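Local coordinates for adhesion and penetration protein autotransporter (Haemophilus influenzae, PDB 3SYJ), which promotes adherence to and invasion of host cells by directly binding a host cell structure, and is probably a serine protease, at residues H620-R625 / V641-S646; W652-N657 / D711-N716; F662-N667 / K718-L723. All blocks are in the same frame, centred on the assembly; numbering follows the deposited sequence.

Contact 1 of 3, residues H620-R625 / V641-S646; sequences HDWINR and VSRNVS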
# COMPACT_ATOMS: atom_id res chain seq x y z
N HIS A 620 -32.62 17.98 -21.89
CA HIS A 620 -31.24 17.71 -22.31
C HIS A 620 -30.32 18.91 -22.07
O HIS A 620 -29.13 18.85 -22.35
CB HIS A 620 -31.20 17.37 -23.79
CG HIS A 620 -31.51 18.53 -24.68
ND1 HIS A 620 -32.79 18.83 -25.10
CD2 HIS A 620 -30.71 19.48 -25.23
CE1 HIS A 620 -32.76 19.91 -25.86
NE2 HIS A 620 -31.51 20.32 -25.95
N ASP A 621 -30.89 20.00 -21.57
CA ASP A 621 -30.15 21.24 -21.41
C ASP A 621 -30.14 21.66 -19.94
O ASP A 621 -30.99 22.43 -19.49
CB ASP A 621 -30.78 22.33 -22.29
CG ASP A 621 -30.10 23.67 -22.15
OD1 ASP A 621 -28.97 23.72 -21.63
OD2 ASP A 621 -30.70 24.69 -22.55
N TRP A 622 -29.18 21.10 -19.19
CA TRP A 622 -29.02 21.36 -17.76
C TRP A 622 -27.65 21.95 -17.45
O TRP A 622 -26.70 21.75 -18.21
CB TRP A 622 -29.18 20.06 -16.97
CG TRP A 622 -30.59 19.70 -16.66
CD1 TRP A 622 -31.65 19.71 -17.53
CD2 TRP A 622 -31.12 19.27 -15.39
NE1 TRP A 622 -32.79 19.32 -16.88
CE2 TRP A 622 -32.49 19.05 -15.57
CE3 TRP A 622 -30.55 19.07 -14.13
CZ2 TRP A 622 -33.32 18.62 -14.53
CZ3 TRP A 622 -31.37 18.65 -13.10
CH2 TRP A 622 -32.74 18.42 -13.30
N ILE A 623 -27.57 22.67 -16.34
CA ILE A 623 -26.30 23.18 -15.83
C ILE A 623 -25.63 22.15 -14.93
O ILE A 623 -26.27 21.59 -14.03
CB ILE A 623 -26.52 24.48 -15.01
CG1 ILE A 623 -27.30 25.50 -15.85
CG2 ILE A 623 -25.18 25.04 -14.56
CD1 ILE A 623 -27.56 26.83 -15.16
N ASN A 624 -24.34 21.91 -15.16
CA ASN A 624 -23.58 20.98 -14.33
C ASN A 624 -23.00 21.65 -13.09
O ASN A 624 -22.47 22.77 -13.17
CB ASN A 624 -22.48 20.31 -15.15
CG ASN A 624 -23.04 19.38 -16.22
OD1 ASN A 624 -24.05 18.70 -16.01
ND2 ASN A 624 -22.38 19.35 -17.37
N ARG A 625 -23.08 20.97 -11.94
CA ARG A 625 -22.64 21.54 -10.67
C ARG A 625 -21.53 20.74 -9.97
O ARG A 625 -21.31 19.56 -10.26
CB ARG A 625 -23.82 21.70 -9.71
CG ARG A 625 -24.97 22.55 -10.24
CD ARG A 625 -24.53 23.97 -10.57
NE ARG A 625 -25.64 24.91 -10.46
CZ ARG A 625 -25.61 26.18 -10.86
NH1 ARG A 625 -24.51 26.66 -11.43
NH2 ARG A 625 -26.67 26.96 -10.70
N VAL A 641 -27.44 12.12 -4.52
CA VAL A 641 -26.70 12.90 -5.51
C VAL A 641 -27.28 12.59 -6.88
O VAL A 641 -27.15 11.47 -7.38
CB VAL A 641 -25.20 12.60 -5.48
CG1 VAL A 641 -24.44 13.52 -6.42
CG2 VAL A 641 -24.66 12.72 -4.05
N SER A 642 -27.93 13.59 -7.48
CA SER A 642 -28.78 13.36 -8.65
C SER A 642 -28.08 13.89 -9.90
O SER A 642 -26.87 14.09 -9.90
CB SER A 642 -30.08 14.17 -8.51
OG SER A 642 -31.05 13.76 -9.46
N ARG A 643 -28.85 14.12 -10.96
CA ARG A 643 -28.31 14.31 -12.31
C ARG A 643 -27.60 15.64 -12.45
O ARG A 643 -27.90 16.59 -11.74
CB ARG A 643 -29.41 14.19 -13.36
CG ARG A 643 -30.62 15.09 -13.13
CD ARG A 643 -31.54 15.12 -14.36
NE ARG A 643 -30.87 15.73 -15.51
CZ ARG A 643 -31.45 15.98 -16.68
NH1 ARG A 643 -32.73 15.66 -16.87
NH2 ARG A 643 -30.75 16.53 -17.66
N ASN A 644 -26.66 15.69 -13.39
CA ASN A 644 -25.88 16.89 -13.67
C ASN A 644 -25.09 17.41 -12.46
O ASN A 644 -25.00 18.61 -12.21
CB ASN A 644 -26.74 17.98 -14.30
CG ASN A 644 -27.35 17.55 -15.63
OD1 ASN A 644 -28.50 17.11 -15.67
ND2 ASN A 644 -26.56 17.63 -16.71
N VAL A 645 -24.51 16.47 -11.72
CA VAL A 645 -23.49 16.81 -10.74
C VAL A 645 -22.18 16.30 -11.31
O VAL A 645 -21.97 15.09 -11.43
CB VAL A 645 -23.75 16.14 -9.37
CG1 VAL A 645 -22.63 16.48 -8.41
CG2 VAL A 645 -25.11 16.58 -8.81
N SER A 646 -21.30 17.22 -11.68
CA SER A 646 -20.03 16.86 -12.29
C SER A 646 -19.18 16.10 -11.30
O SER A 646 -18.56 15.10 -11.64
CB SER A 646 -19.29 18.11 -12.76
OG SER A 646 -19.91 18.67 -13.89
O HOH W 1 -28.24 17.96 -19.17
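In the beta-helix of the Hap passenger domain, W622 and R643 form a cation-pi stack just ahead of the point where strand 622-629 pairs in parallel with strand 645-654. The R643 guanidinium lies flat on one face of the indole, with centres 3.5 Å apart and planes only 7° apart. CZ of R643 sits over the five-membered ring, while its CD makes a CH-pi contact 3.8 Å from the centroid of the W622 six-membered ring. A bend in the R643 chain (chi3 -65°) places NE where it can donate to N644 OD1 at 2.7 Å, nearly along the C=O axis. The tryptophan thus takes one face of the cation and the neighbouring amide part of its edge, and D619 forms a salt bridge with NH1, which together fix the group's rotation. The other end of the same amide reaches across the contact: N644 ND2 donates to N624 OD1 at 2.8 Å in an almost straight bond (165°), the two amides being nearly coplanar, and also to a water. Beyond this polar cluster the strands join through their backbones. R625 N donates to N644 O at 3.1 Å, and S646 N donates to R625 O at 2.7 Å.

Contact 2 of 3, residues W652-N657 / D711-N716; sequences WTVSNN and DNATAN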
# COMPACT_ATOMS: atom_id res chain seq x y z
N TRP A 652 -17.53 10.53 3.15
CA TRP A 652 -18.90 10.26 3.56
C TRP A 652 -18.94 9.34 4.77
O TRP A 652 -18.23 8.35 4.82
CB TRP A 652 -19.70 9.63 2.40
CG TRP A 652 -20.02 10.61 1.30
CD1 TRP A 652 -19.17 11.09 0.34
CD2 TRP A 652 -21.29 11.25 1.06
NE1 TRP A 652 -19.83 11.98 -0.48
CE2 TRP A 652 -21.13 12.09 -0.06
CE3 TRP A 652 -22.54 11.18 1.68
CZ2 TRP A 652 -22.17 12.86 -0.56
CZ3 TRP A 652 -23.58 11.95 1.18
CH2 TRP A 652 -23.39 12.78 0.07
N THR A 653 -19.78 9.70 5.74
CA THR A 653 -20.10 8.81 6.85
C THR A 653 -21.61 8.67 6.99
O THR A 653 -22.31 9.62 7.33
CB THR A 653 -19.51 9.31 8.17
OG1 THR A 653 -18.08 9.39 8.06
CG2 THR A 653 -19.86 8.35 9.30
N VAL A 654 -22.11 7.47 6.72
CA VAL A 654 -23.53 7.20 6.80
C VAL A 654 -23.76 6.23 7.95
O VAL A 654 -23.15 5.15 8.00
CB VAL A 654 -24.04 6.59 5.49
CG1 VAL A 654 -25.56 6.56 5.47
CG2 VAL A 654 -23.50 7.38 4.31
N SER A 655 -24.62 6.61 8.89
CA SER A 655 -24.77 5.84 10.12
C SER A 655 -26.23 5.60 10.47
O SER A 655 -27.13 6.00 9.73
CB SER A 655 -24.04 6.54 11.26
OG SER A 655 -24.55 7.83 11.48
N ASN A 656 -26.46 4.95 11.60
CA ASN A 656 -27.80 4.54 12.01
C ASN A 656 -28.53 3.85 10.87
O ASN A 656 -27.99 2.94 10.25
CB ASN A 656 -28.59 5.74 12.53
CG ASN A 656 -27.87 6.45 13.66
OD1 ASN A 656 -27.47 5.82 14.64
ND2 ASN A 656 -27.71 7.76 13.52
N ASN A 657 -29.76 4.28 10.59
CA ASN A 657 -30.53 3.75 9.47
C ASN A 657 -30.54 4.70 8.29
O ASN A 657 -31.48 4.70 7.50
CB ASN A 657 -31.97 3.46 9.90
CG ASN A 657 -32.05 2.47 11.03
OD1 ASN A 657 -31.50 1.37 10.95
ND2 ASN A 657 -32.74 2.84 12.10
N ASP A 711 -23.52 0.91 11.59
CA ASP A 711 -24.85 0.52 12.04
C ASP A 711 -25.64 -0.16 10.93
O ASP A 711 -25.19 -1.16 10.39
CB ASP A 711 -25.60 1.75 12.57
CG ASP A 711 -24.73 2.59 13.48
OD1 ASP A 711 -24.16 2.03 14.45
OD2 ASP A 711 -24.60 3.81 13.23
N ASN A 712 -26.81 0.37 10.60
CA ASN A 712 -27.64 -0.21 9.55
C ASN A 712 -27.60 0.60 8.26
O ASN A 712 -28.46 0.44 7.40
CB ASN A 712 -29.09 -0.32 10.01
CG ASN A 712 -29.30 -1.40 11.04
OD1 ASN A 712 -28.36 -2.08 11.44
ND2 ASN A 712 -30.54 -1.56 11.48
N ALA A 713 -26.61 1.46 8.13
CA ALA A 713 -26.54 2.37 6.99
C ALA A 713 -26.44 1.65 5.65
O ALA A 713 -25.88 0.55 5.54
CB ALA A 713 -25.39 3.35 7.17
N THR A 714 -26.99 2.27 4.62
CA THR A 714 -26.93 1.74 3.27
C THR A 714 -26.39 2.79 2.32
O THR A 714 -26.68 3.97 2.46
CB THR A 714 -28.33 1.32 2.79
OG1 THR A 714 -28.79 0.23 3.60
CG2 THR A 714 -28.29 0.88 1.34
N ALA A 715 -25.59 2.36 1.35
CA ALA A 715 -25.13 3.25 0.29
C ALA A 715 -25.22 2.58 -1.08
O ALA A 715 -25.00 1.37 -1.21
CB ALA A 715 -23.73 3.74 0.55
N ASN A 716 -25.55 3.37 -2.09
CA ASN A 716 -25.80 2.85 -3.42
C ASN A 716 -25.15 3.74 -4.48
O ASN A 716 -25.57 4.87 -4.68
CB ASN A 716 -27.31 2.81 -3.65
CG ASN A 716 -27.75 1.57 -4.38
OD1 ASN A 716 -27.48 1.38 -5.57
ND2 ASN A 716 -28.46 0.70 -3.66
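The amide of N656 and the carboxylate of D711 lie side by side and point the same way, their planes 9° apart. Between these side chains there is no bond; D711 OD2 instead accepts a hydrogen bond from N656 N at 2.7 Å, the N-H arriving on the anti side of the carboxylate, 16° out of its plane. N656 ND2 is hydrogen-bonded to K635 O. A second pair follows in step: N657 and N712 also run side by side in the same direction, but their amides are turned 46° against each other, and N712 ND2 gives N657 OD1 only a weak bond of 3.1 Å. Backbone joins the two levels as well, through a weak bond of 2.8 Å from N712 N to N656 O. Further in, V654 and A713 meet as apolar neighbours, CG1 of V654 lying 3.6 Å from CB of A713. Packing there is tight, since A713 CB also comes to 3.0 Å from V654 O. V654 and A713 are both buried, with A660 and L709 touching the valine, whereas asparagine and aspartate line the turn. N656-N657 and D711-N712 have closely matching backbone conformations, each pair starting with a residue of positive phi. Such stacked turns are characteristic of the corners of a right-handed parallel beta-helix, here between two levels of its second beta-solenoid repeat region.

Contact 3 of 3, residues F662-N667 / K718-L723; sequences FGVVPN and KGLAKL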
# COMPACT_ATOMS: atom_id res chain seq x y z
N PHE A 662 -25.99 7.59 -5.08
CA PHE A 662 -25.26 8.38 -6.08
C PHE A 662 -25.56 7.93 -7.51
O PHE A 662 -25.50 6.74 -7.83
CB PHE A 662 -23.75 8.27 -5.87
CG PHE A 662 -23.28 8.60 -4.48
CD1 PHE A 662 -22.68 9.82 -4.22
CD2 PHE A 662 -23.42 7.69 -3.45
CE1 PHE A 662 -22.23 10.13 -2.95
CE2 PHE A 662 -22.97 7.99 -2.18
CZ PHE A 662 -22.37 9.21 -1.93
N GLY A 663 -25.87 8.89 -8.38
CA GLY A 663 -26.02 8.63 -9.80
C GLY A 663 -27.45 8.37 -10.22
O GLY A 663 -28.25 7.84 -9.45
N VAL A 664 -27.79 8.76 -11.45
CA VAL A 664 -29.06 8.37 -12.05
C VAL A 664 -28.81 7.26 -13.05
O VAL A 664 -27.75 7.20 -13.66
CB VAL A 664 -29.75 9.54 -12.75
CG1 VAL A 664 -30.18 10.58 -11.73
CG2 VAL A 664 -28.83 10.14 -13.80
N VAL A 665 -29.80 6.38 -13.23
CA VAL A 665 -29.64 5.21 -14.09
C VAL A 665 -30.37 5.39 -15.42
O VAL A 665 -31.58 5.62 -15.44
CB VAL A 665 -30.18 3.93 -13.39
CG1 VAL A 665 -30.03 2.73 -14.31
CG2 VAL A 665 -29.47 3.69 -12.06
N PRO A 666 -29.63 5.28 -16.53
CA PRO A 666 -30.27 5.38 -17.85
C PRO A 666 -31.32 4.28 -18.05
O PRO A 666 -31.12 3.16 -17.59
CB PRO A 666 -29.11 5.18 -18.82
CG PRO A 666 -27.90 5.57 -18.04
CD PRO A 666 -28.17 5.14 -16.64
N ASN A 667 -32.42 4.62 -18.72
CA ASN A 667 -33.47 3.65 -19.05
C ASN A 667 -34.26 3.14 -17.85
O ASN A 667 -34.89 2.09 -17.92
CB ASN A 667 -32.91 2.49 -19.86
CG ASN A 667 -32.42 2.94 -21.21
OD1 ASN A 667 -31.23 2.83 -21.52
ND2 ASN A 667 -33.33 3.47 -22.03
N LYS A 718 -24.69 3.98 -8.40
CA LYS A 718 -25.30 3.35 -9.57
C LYS A 718 -25.30 4.26 -10.78
O LYS A 718 -25.22 5.49 -10.66
CB LYS A 718 -26.75 2.97 -9.24
CG LYS A 718 -27.65 4.18 -9.07
CD LYS A 718 -28.92 3.85 -8.34
CE LYS A 718 -29.88 5.03 -8.41
NZ LYS A 718 -31.08 4.83 -7.56
N GLY A 719 -25.40 3.65 -11.96
CA GLY A 719 -25.56 4.39 -13.20
C GLY A 719 -24.43 5.35 -13.51
O GLY A 719 -23.25 4.98 -13.47
N LEU A 720 -24.79 6.59 -13.83
CA LEU A 720 -23.83 7.60 -14.27
C LEU A 720 -23.06 8.18 -13.08
O LEU A 720 -23.24 9.34 -12.69
CB LEU A 720 -24.55 8.71 -15.03
CG LEU A 720 -25.28 8.21 -16.27
CD1 LEU A 720 -25.97 9.35 -17.00
CD2 LEU A 720 -24.31 7.50 -17.19
N ALA A 721 -22.21 7.34 -12.50
CA ALA A 721 -21.47 7.72 -11.31
C ALA A 721 -20.21 6.88 -11.21
O ALA A 721 -20.18 5.71 -11.63
CB ALA A 721 -22.33 7.53 -10.07
N LYS A 722 -19.17 7.49 -10.67
CA LYS A 722 -17.89 6.83 -10.47
C LYS A 722 -17.35 7.19 -9.10
O LYS A 722 -17.13 8.37 -8.79
CB LYS A 722 -16.91 7.26 -11.56
CG LYS A 722 -15.52 6.67 -11.44
CD LYS A 722 -14.66 7.14 -12.59
CE LYS A 722 -13.31 6.45 -12.62
NZ LYS A 722 -12.56 6.82 -13.86
N LEU A 723 -17.16 6.18 -8.26
CA LEU A 723 -16.60 6.37 -6.93
C LEU A 723 -15.08 6.36 -7.01
O LEU A 723 -14.48 5.34 -7.34
CB LEU A 723 -17.09 5.29 -5.98
CG LEU A 723 -16.64 5.33 -4.52
CD1 LEU A 723 -16.83 6.71 -3.88
CD2 LEU A 723 -17.38 4.28 -3.71
O HOH W 2 -25.38 11.03 -12.21
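V665 and K718 meet at about a right angle, CG2 of the valine resting 3.5 Å from CG of the lysine. CG of K718 stands between the backbone N and the carbonyl carbon (chi1 69°), and from there the chain runs fully extended across the valine methyl, until CE comes to 3.4 Å from G663 O. The lysine therefore contributes its hydrocarbon length to the contact. On another part of the same loop, P666 and L720 cross obliquely with the proline CG 4.1 Å from the leucine CG, an apolar touch to which I698 adds by packing against the leucine as well. Between these two side-chain pairs, the backbones are joined by hydrogen bonds. K718 N donates to F662 O at 2.9 Å, and L720 N donates to V664 O at 3.0 Å in a practically straight bond (176°). This is the ladder by which successive levels of a parallel beta-helix are joined, continued here beyond the end of strand 659-662 into the loop that follows. Two glycines allow the chains to come so close. G663 presents CA itself to the other segment, with a CA-H...O contact of 3.4 Å to K718 O, while CB of A721 packs against the same CA at 3.9 Å. G719, with a positive phi of 60°, turns its own CA toward V664 O. Next to it L720 forms the centre of an inverse gamma turn, closed by A721 N donating to G719 O. The carbonyl of L720 receives a hydrogen bond of 2.8 Å from a water, which also accepts weakly from V664 N.

In the fold
Read from the N terminus, contact 1 comes first, bringing 641-646 back beside 620-625 after only 15 residues and so closing one level of the beta-helix before the others begin. Strand 645-654 then leads into contact 2, and contact 3 opens at 662-667. The chain next makes an excursion that includes strands 669-675 and 682-688, bridged by the C673-C684 disulfide, and helix 692-697. On its return, 711-716 closes contact 2 and 718-723 closes contact 3, so these two loops cross. Contact 3 lies nearest contact 1, their centres about 12 Å apart, while contact 2 ties a different corner of the same solenoid; probable backbone bonds V641-G663 and F662-N716 join the levels.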